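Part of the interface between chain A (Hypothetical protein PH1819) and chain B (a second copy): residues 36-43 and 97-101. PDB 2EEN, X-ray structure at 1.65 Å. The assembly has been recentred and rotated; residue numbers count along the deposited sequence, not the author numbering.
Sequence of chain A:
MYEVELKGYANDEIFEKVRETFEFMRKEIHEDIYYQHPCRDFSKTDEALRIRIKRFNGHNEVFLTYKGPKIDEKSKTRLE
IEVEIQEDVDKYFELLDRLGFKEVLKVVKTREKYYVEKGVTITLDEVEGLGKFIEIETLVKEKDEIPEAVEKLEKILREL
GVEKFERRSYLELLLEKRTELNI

Chain A 36-43: QHPCRDFS
Chain B (97-101) DRLGF

Two side chains of chain A, a histidine and an arginine, read the end of a chain B helix by its bare carbonyls: every hydrogen bond across this contact ends on a backbone oxygen of chain B. The helix stops after Arg B98 (-62/-32); Leu B99 follows at -85/1, and Gly B100 turns to positive phi, 93/7, in a Schellman motif whose bonds back into the last turn include Gly B100 N to Asp B97 O at 3.0 Å. Phe B101 leaves extended at -83/133.

The register centres on His A37 and Leu B99, whose CA atoms lie 7.8 Å apart. His A37 (-75/145, chi1 t, chi2 -77°) points its CA-to-CB bond toward chain B, and its NE2 donates to Leu B99 O at 2.7 Å and 171°, almost straight, with the oxygen near the ring plane. The other ring nitrogen, His A37 ND1, accepts from Cys A39 N at 2.9 Å. Imidazole suits the site because one ring accepts from its own loop while donating across the interface, and that internal bond helps fix its orientation.

Arg A40 (-133/159) reaches further, with chi1 p, chi2 and chi3 t and chi4 -99°. Its NH2 donates to Arg B98 O at 2.7 Å, the angle a more bent 141°. The carbonyls of Arg B98 and Leu B99, consecutive in the chain, are thus taken by different side chains. The CA-to-CB bond of Arg B98 runs sideways and the end of its side chain (m, m, t, 174°) leads away; it is the main-chain oxygen that makes the bond.

Leu B99 (m, t) gives up the most surface, 60 of the 180 Å² buried in total. Its CA-to-CB bond runs sideways, but the end of the side chain comes nearer, bringing CD2 to 3.9 Å from Phe A42 CZ at the ring edge and 4.2 Å from His A37 CD2. This apolar patch lies beside the polar bonds. Phe A42 (-57/-28, chi1 -81°, chi2 -23°) likewise starts sideways and extends its ring inward.

Gly B100 answers two demands. Its backbone angles would jam a CB against the preceding carbonyl, and an ideal CB would sit 3.5 Å from Arg A40 NH1.

Behind the contact, chain A is braced by its own side chains. Gln A36 (t, p, -71°) accepts through OE1 from His A37 N at 2.7 Å and Phe A42 N at 3.0 Å, tying the loop's ends together. Asp A41 (chi1 t) caps the helix beginning at Phe A42, its OD1 accepting from Ser A43 N at 3.0 Å.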

# COMPACT_ATOMS: atom_id res chain seq x y z
N GLN A 36 -8.01 -2.88 11.46
CA GLN A 36 -8.06 -4.25 11.93
C GLN A 36 -7.96 -5.08 10.66
O GLN A 36 -8.45 -4.68 9.61
CB GLN A 36 -9.38 -4.56 12.63
CG GLN A 36 -9.57 -6.03 13.00
CD GLN A 36 -8.48 -6.58 13.90
OE1 GLN A 36 -7.33 -6.77 13.47
NE2 GLN A 36 -8.82 -6.85 15.16
N HIS A 37 -7.29 -6.21 10.78
CA HIS A 37 -7.11 -7.13 9.67
C HIS A 37 -8.43 -7.86 9.45
O HIS A 37 -9.15 -8.16 10.39
CB HIS A 37 -6.00 -8.11 10.02
CG HIS A 37 -5.51 -8.93 8.86
ND1 HIS A 37 -6.21 -10.01 8.36
CD2 HIS A 37 -4.39 -8.83 8.12
CE1 HIS A 37 -5.53 -10.54 7.36
NE2 HIS A 37 -4.42 -9.85 7.20
N PRO A 38 -8.76 -8.16 8.19
CA PRO A 38 -10.02 -8.86 7.91
C PRO A 38 -10.07 -10.31 8.36
O PRO A 38 -11.15 -10.84 8.63
CB PRO A 38 -10.14 -8.73 6.39
CG PRO A 38 -8.70 -8.74 5.94
CD PRO A 38 -8.07 -7.79 6.94
N CYS A 39 -8.91 -10.94 8.47
CA CYS A 39 -8.84 -12.36 8.82
C CYS A 39 -8.25 -12.71 10.18
O CYS A 39 -8.52 -13.78 10.72
CB CYS A 39 -8.03 -13.09 7.75
SG CYS A 39 -8.27 -12.49 6.05
N ARG A 40 -7.41 -11.83 10.73
CA ARG A 40 -6.81 -12.11 12.02
C ARG A 40 -6.92 -10.91 12.94
O ARG A 40 -7.11 -9.79 12.49
CB ARG A 40 -5.35 -12.53 11.85
CG ARG A 40 -4.46 -11.52 11.16
CD ARG A 40 -3.02 -12.05 11.07
NE ARG A 40 -2.08 -11.03 10.63
CZ ARG A 40 -1.63 -10.90 9.38
NH1 ARG A 40 -2.04 -11.73 8.42
NH2 ARG A 40 -0.79 -9.92 9.09
N ASP A 41 -6.81 -11.17 14.23
CA ASP A 41 -6.93 -10.12 15.22
C ASP A 41 -5.55 -9.55 15.52
O ASP A 41 -4.75 -10.18 16.21
CB ASP A 41 -7.53 -10.69 16.50
CG ASP A 41 -7.94 -9.61 17.48
OD1 ASP A 41 -7.49 -8.46 17.31
OD2 ASP A 41 -8.71 -9.92 18.42
N PHE A 42 -5.28 -8.36 14.99
CA PHE A 42 -3.99 -7.72 15.20
C PHE A 42 -3.67 -7.54 16.67
O PHE A 42 -2.50 -7.52 17.04
CB PHE A 42 -3.92 -6.35 14.53
CG PHE A 42 -3.63 -6.39 13.07
CD1 PHE A 42 -2.98 -7.48 12.49
CD2 PHE A 42 -3.94 -5.30 12.27
CE1 PHE A 42 -2.63 -7.49 11.14
CE2 PHE A 42 -3.60 -5.29 10.92
CZ PHE A 42 -2.94 -6.38 10.35
N SER A 43 -4.69 -7.40 17.50
CA SER A 43 -4.44 -7.22 18.93
C SER A 43 -3.87 -8.49 19.55
O SER A 43 -3.21 -8.44 20.59
CB SER A 43 -5.72 -6.79 19.65
OG SER A 43 -6.73 -7.77 19.57
N ASP B 97 2.81 -9.26 1.56
CA ASP B 97 3.17 -10.54 2.14
C ASP B 97 2.87 -10.55 3.64
O ASP B 97 2.31 -11.51 4.15
CB ASP B 97 4.64 -10.86 1.92
CG ASP B 97 4.97 -12.30 2.24
OD1 ASP B 97 4.46 -13.20 1.54
OD2 ASP B 97 5.72 -12.54 3.20
N ARG B 98 3.24 -9.47 4.32
CA ARG B 98 3.01 -9.34 5.75
C ARG B 98 1.53 -9.37 6.09
O ARG B 98 1.14 -9.82 7.16
CB ARG B 98 3.62 -8.05 6.29
CG ARG B 98 5.14 -8.01 6.28
CD ARG B 98 5.70 -9.05 7.24
NE ARG B 98 7.16 -8.97 7.35
CZ ARG B 98 7.88 -9.69 8.21
NH1 ARG B 98 7.28 -10.54 9.03
NH2 ARG B 98 9.19 -9.55 8.25
N LEU B 99 0.69 -8.85 5.19
CA LEU B 99 -0.75 -8.82 5.43
C LEU B 99 -1.45 -10.11 5.03
O LEU B 99 -2.67 -10.22 5.15
CB LEU B 99 -1.38 -7.62 4.72
CG LEU B 99 -0.94 -6.28 5.31
CD1 LEU B 99 -1.53 -5.13 4.51
CD2 LEU B 99 -1.38 -6.20 6.76
N GLY B 100 -0.67 -11.08 4.54
CA GLY B 100 -1.25 -12.36 4.17
C GLY B 100 -1.67 -12.55 2.73
O GLY B 100 -2.29 -13.56 2.41
N PHE B 101 -1.37 -11.59 1.87
CA PHE B 101 -1.72 -11.74 0.47
C PHE B 101 -0.62 -12.57 -0.15
O PHE B 101 0.56 -12.33 0.07
CB PHE B 101 -1.81 -10.39 -0.24
CG PHE B 101 -2.97 -9.55 0.21
CD1 PHE B 101 -2.91 -8.83 1.41
CD2 PHE B 101 -4.14 -9.52 -0.53
CE1 PHE B 101 -4.01 -8.10 1.85
CE2 PHE B 101 -5.25 -8.78 -0.10
CZ PHE B 101 -5.18 -8.07 1.10